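Local structure of tetratricopeptide repeat domain protein (3MA5) at residues L13-L18 and A28-E32; P7-Y11 and E32-D37. The protein is of unknown function but belongs to the tetratricopeptide repeat family, whose helical-hairpin arrays commonly mediate protein-protein interactions, this chain being a repeat-containing part of a longer protein. All coordinates share one frame. Residue numbers count along the deposited sequence, not the author numbering.

Contact 1: L13-L18 and A28-E32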
# COMPACT_ATOMS: atom_id res chain seq x y z
N LEU A 13 9.97 4.13 -7.79
CA LEU A 13 11.13 3.27 -7.63
C LEU A 13 10.62 1.91 -7.16
O LEU A 13 10.74 0.90 -7.85
CB LEU A 13 12.05 3.87 -6.57
CG LEU A 13 13.51 3.43 -6.37
CD1 LEU A 13 13.76 2.08 -7.01
CD2 LEU A 13 14.40 4.49 -6.97
N ALA A 14 10.03 1.92 -5.96
CA ALA A 14 9.46 0.73 -5.33
C ALA A 14 8.59 -0.04 -6.30
O ALA A 14 8.49 -1.26 -6.23
CB ALA A 14 8.64 1.14 -4.13
N GLN A 15 7.95 0.71 -7.18
CA GLN A 15 7.03 0.17 -8.18
C GLN A 15 7.67 -0.60 -9.32
O GLN A 15 7.08 -1.56 -9.83
CB GLN A 15 6.22 1.32 -8.76
CG GLN A 15 5.04 1.72 -7.91
CD GLN A 15 3.77 1.05 -8.39
OE1 GLN A 15 3.44 -0.06 -7.96
NE2 GLN A 15 3.07 1.71 -9.30
N GLU A 16 8.85 -0.19 -9.74
CA GLU A 16 9.52 -0.89 -10.82
C GLU A 16 9.98 -2.23 -10.26
O GLU A 16 9.80 -3.28 -10.90
CB GLU A 16 10.71 -0.08 -11.35
CG GLU A 16 10.41 1.24 -12.08
CD GLU A 16 9.48 1.08 -13.27
OE1 GLU A 16 9.18 -0.07 -13.67
OE2 GLU A 16 9.05 2.13 -13.82
N HIS A 17 10.56 -2.20 -9.06
CA HIS A 17 11.00 -3.42 -8.38
C HIS A 17 9.88 -4.45 -8.43
O HIS A 17 10.03 -5.52 -9.01
CB HIS A 17 11.33 -3.12 -6.92
CG HIS A 17 12.65 -2.44 -6.74
ND1 HIS A 17 13.82 -2.96 -7.24
CD2 HIS A 17 12.98 -1.29 -6.11
CE1 HIS A 17 14.83 -2.16 -6.91
NE2 HIS A 17 14.34 -1.14 -6.23
N LEU A 18 8.75 -4.11 -7.82
CA LEU A 18 7.58 -4.97 -7.83
C LEU A 18 7.41 -5.71 -9.16
O LEU A 18 7.12 -6.91 -9.17
CB LEU A 18 6.33 -4.12 -7.59
CG LEU A 18 5.79 -4.03 -6.18
CD1 LEU A 18 4.46 -3.29 -6.21
CD2 LEU A 18 5.59 -5.43 -5.63
N ALA A 28 10.59 -2.79 1.48
CA ALA A 28 11.43 -1.91 2.29
C ALA A 28 10.98 -0.48 2.04
O ALA A 28 10.50 0.21 2.94
CB ALA A 28 12.89 -2.08 1.89
N LEU A 29 11.13 -0.03 0.80
CA LEU A 29 10.74 1.31 0.39
C LEU A 29 9.32 1.67 0.83
O LEU A 29 9.09 2.72 1.43
CB LEU A 29 10.87 1.45 -1.13
CG LEU A 29 12.27 1.46 -1.74
CD1 LEU A 29 12.17 1.34 -3.25
CD2 LEU A 29 13.01 2.73 -1.36
N PHE A 30 8.36 0.79 0.53
CA PHE A 30 6.96 1.06 0.89
C PHE A 30 6.75 1.35 2.37
O PHE A 30 6.08 2.32 2.72
CB PHE A 30 6.06 -0.12 0.47
CG PHE A 30 5.68 -0.10 -0.98
CD1 PHE A 30 5.39 1.10 -1.64
CD2 PHE A 30 5.60 -1.29 -1.70
CE1 PHE A 30 5.02 1.11 -2.99
CE2 PHE A 30 5.24 -1.29 -3.06
CZ PHE A 30 4.94 -0.09 -3.69
N GLU A 31 7.31 0.51 3.23
CA GLU A 31 7.16 0.66 4.68
C GLU A 31 7.74 1.97 5.16
O GLU A 31 7.17 2.64 6.02
CB GLU A 31 7.83 -0.49 5.42
CG GLU A 31 6.87 -1.51 5.99
CD GLU A 31 7.53 -2.85 6.26
OE1 GLU A 31 8.70 -2.84 6.68
OE2 GLU A 31 6.90 -3.91 6.05
N GLU A 32 8.89 2.31 4.58
CA GLU A 32 9.62 3.53 4.88
C GLU A 32 8.75 4.74 4.52
O GLU A 32 8.51 5.64 5.34
CB GLU A 32 10.89 3.50 4.05
CG GLU A 32 11.84 4.64 4.20
CD GLU A 32 12.88 4.58 3.09
OE1 GLU A 32 12.45 4.64 1.91
OE2 GLU A 32 14.10 4.46 3.39

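Contact 2: P7-Y11 and E32-D37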
# COMPACT_ATOMS: atom_id res chain seq x y z
N PRO A 7 9.00 11.55 -2.40
CA PRO A 7 7.85 10.65 -2.33
C PRO A 7 7.57 9.91 -3.63
O PRO A 7 7.68 8.69 -3.69
CB PRO A 7 6.72 11.58 -1.92
CG PRO A 7 7.40 12.48 -0.96
CD PRO A 7 8.75 12.77 -1.60
N PHE A 8 7.21 10.64 -4.69
CA PHE A 8 6.94 9.95 -5.93
C PHE A 8 8.17 9.22 -6.46
O PHE A 8 8.07 8.09 -6.93
CB PHE A 8 6.45 10.90 -7.03
CG PHE A 8 6.26 10.21 -8.37
CD1 PHE A 8 5.18 9.35 -8.59
CD2 PHE A 8 7.21 10.34 -9.37
CE1 PHE A 8 5.06 8.62 -9.78
CE2 PHE A 8 7.11 9.62 -10.56
CZ PHE A 8 6.03 8.76 -10.76
N THR A 9 9.34 9.85 -6.39
CA THR A 9 10.52 9.19 -6.92
C THR A 9 10.67 7.77 -6.37
O THR A 9 10.67 6.81 -7.14
CB THR A 9 11.80 10.04 -6.66
OG1 THR A 9 11.76 11.21 -7.48
CG2 THR A 9 13.06 9.25 -6.98
N ARG A 10 10.78 7.63 -5.05
CA ARG A 10 10.92 6.29 -4.47
C ARG A 10 9.66 5.46 -4.60
O ARG A 10 9.72 4.24 -4.66
CB ARG A 10 11.40 6.34 -3.01
CG ARG A 10 11.07 7.60 -2.24
CD ARG A 10 12.21 7.89 -1.28
NE ARG A 10 11.84 7.65 0.10
CZ ARG A 10 11.02 8.42 0.80
NH1 ARG A 10 10.48 9.49 0.23
NH2 ARG A 10 10.73 8.12 2.06
N TYR A 11 8.50 6.10 -4.62
CA TYR A 11 7.27 5.34 -4.81
C TYR A 11 7.40 4.59 -6.16
O TYR A 11 7.32 3.37 -6.23
CB TYR A 11 6.06 6.27 -4.84
CG TYR A 11 4.80 5.61 -5.34
CD1 TYR A 11 3.91 4.99 -4.45
CD2 TYR A 11 4.51 5.56 -6.69
CE1 TYR A 11 2.76 4.36 -4.91
CE2 TYR A 11 3.37 4.93 -7.16
CZ TYR A 11 2.50 4.33 -6.26
OH TYR A 11 1.36 3.71 -6.71
N GLU A 32 8.89 2.31 4.58
CA GLU A 32 9.62 3.53 4.88
C GLU A 32 8.75 4.74 4.52
O GLU A 32 8.51 5.64 5.34
CB GLU A 32 10.89 3.50 4.05
CG GLU A 32 11.84 4.64 4.20
CD GLU A 32 12.88 4.58 3.09
OE1 GLU A 32 12.45 4.64 1.91
OE2 GLU A 32 14.10 4.46 3.39
N LEU A 33 8.26 4.73 3.29
CA LEU A 33 7.39 5.77 2.76
C LEU A 33 6.19 5.98 3.63
O LEU A 33 5.75 7.10 3.83
CB LEU A 33 6.86 5.36 1.40
CG LEU A 33 7.51 5.91 0.15
CD1 LEU A 33 6.79 5.30 -1.03
CD2 LEU A 33 7.42 7.42 0.14
N VAL A 34 5.62 4.90 4.11
CA VAL A 34 4.44 5.00 4.94
C VAL A 34 4.67 5.72 6.27
O VAL A 34 3.75 6.30 6.83
CB VAL A 34 3.82 3.61 5.15
CG1 VAL A 34 2.96 3.59 6.39
CG2 VAL A 34 2.96 3.27 3.95
N GLU A 35 5.91 5.70 6.77
CA GLU A 35 6.18 6.37 8.02
C GLU A 35 6.81 7.75 7.82
O GLU A 35 6.62 8.64 8.65
CB GLU A 35 7.03 5.48 8.94
CG GLU A 35 8.24 4.84 8.31
CD GLU A 35 8.75 3.62 9.10
OE1 GLU A 35 8.09 3.24 10.10
OE2 GLU A 35 9.81 3.05 8.72
N THR A 36 7.55 7.93 6.73
CA THR A 36 8.15 9.23 6.45
C THR A 36 7.10 10.18 5.90
O THR A 36 6.95 11.30 6.38
CB THR A 36 9.33 9.13 5.45
OG1 THR A 36 8.90 8.51 4.24
CG2 THR A 36 10.47 8.33 6.06
N ASP A 37 6.36 9.73 4.90
CA ASP A 37 5.30 10.51 4.27
C ASP A 37 4.00 9.71 4.42
O ASP A 37 3.52 9.11 3.46
CB ASP A 37 5.61 10.69 2.78
CG ASP A 37 6.96 11.28 2.56
OD1 ASP A 37 7.07 12.51 2.50
OD2 ASP A 37 7.93 10.51 2.46

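Contact 1: L13-L18 and A28-E32
A small residue lets larger side chains of a neighbouring helix pack against its backbone, and residues 13-18 and 28-32 illustrate the principle: their local axes approach to 9.7 Å at an angle of 148°. Contact along the second helix begins at Leu29, with Leu29 CA 5.9 Å from Ala14 CA. Its CD1 methyl rests 3.5 Å from Ala14 CA and 3.6 Å from Ala14 CB, and the same methyl touches Leu13 CG and the edge of the His17 ring at CD2, each 4.0 Å away. At Phe30 the CA-to-CB bond points sideways, yet the ring swings back so that Ala14 CB sits over its face, 4.0 Å from the centroid, in a CH-pi contact. Leu18 CD1 meets the ring's edge, 3.8 Å from Phe30 CE2. No hydrogen bond crosses the interface. Beyond it, Phe30 also touches Thr43 and Leu47 of helix 42-53. A small residue on the first helix packed against large side chains of the second, as Ala14 is here, matches the tetratricopeptide-repeat consensus.

Contact 2: P7-Y11 and E32-D37
How one long side chain can bridge two helices is seen in Arg10. Its CA-to-CB bond points toward residues 32-37, and chi1 of 26°, chi2 of -145° and chi3 of -109° all lie between the usual wells, an unusual path that carries the guanidinium across the gap. There Arg10 NH2 donates a hydrogen bond to Thr36 OG1 (2.9 Å), while the edge of the guanidinium also forms a salt bridge from Arg10 NH1 to Asp37 OD2 (3.5 Å) and a long, weak one from Arg10 NE to Glu32 OE1 (3.6 Å). Glu32 reaches its place with chi1 and chi2 both t; Asp37, just past the end of the helix, uses an m rotamer. These are the two antiparallel helices, A and B, of the predicted tetratricopeptide repeat 7-40, their local axes 11.0 Å apart at 164°, so that the start of one faces the end of the other. Leu33 CA-to-CB points sideways, but chi1 near -99° with chi2 t turns the side chain back, placing Leu33 CD2 under one guanidinium face, 3.7 Å from Arg10 NH1, and Leu33 CD1 4.0 Å from Tyr11 CB. The t rotamer of Tyr11 leads its ring away from this helix. Pro7 CG lies 3.5 Å from Asp37 OD1.

Followed from the N terminus, helix 7-19 first supplies residues 7-11 to contact 2 and then 13-18 to contact 1. The chain turns back into helix 23-36, where 28-32 closes the inner loop, with nine residues between the segments, before 32-37 closes the outer one, with twenty. The contacts therefore nest without crossing, as the two levels of a single hairpin, with centres about 9 Å apart. They share Glu32 and adjoin directly: Leu29 CD1 lies 4.0 Å from Arg10 O, and Phe30 CE1 lies 4.3 Å from Tyr11 CD1. Apolar packing nearer the turn thus passes into a polar network at the hairpin's open end, while Leu18 and Leu33 also reach helix 42-53 of the next predicted repeat.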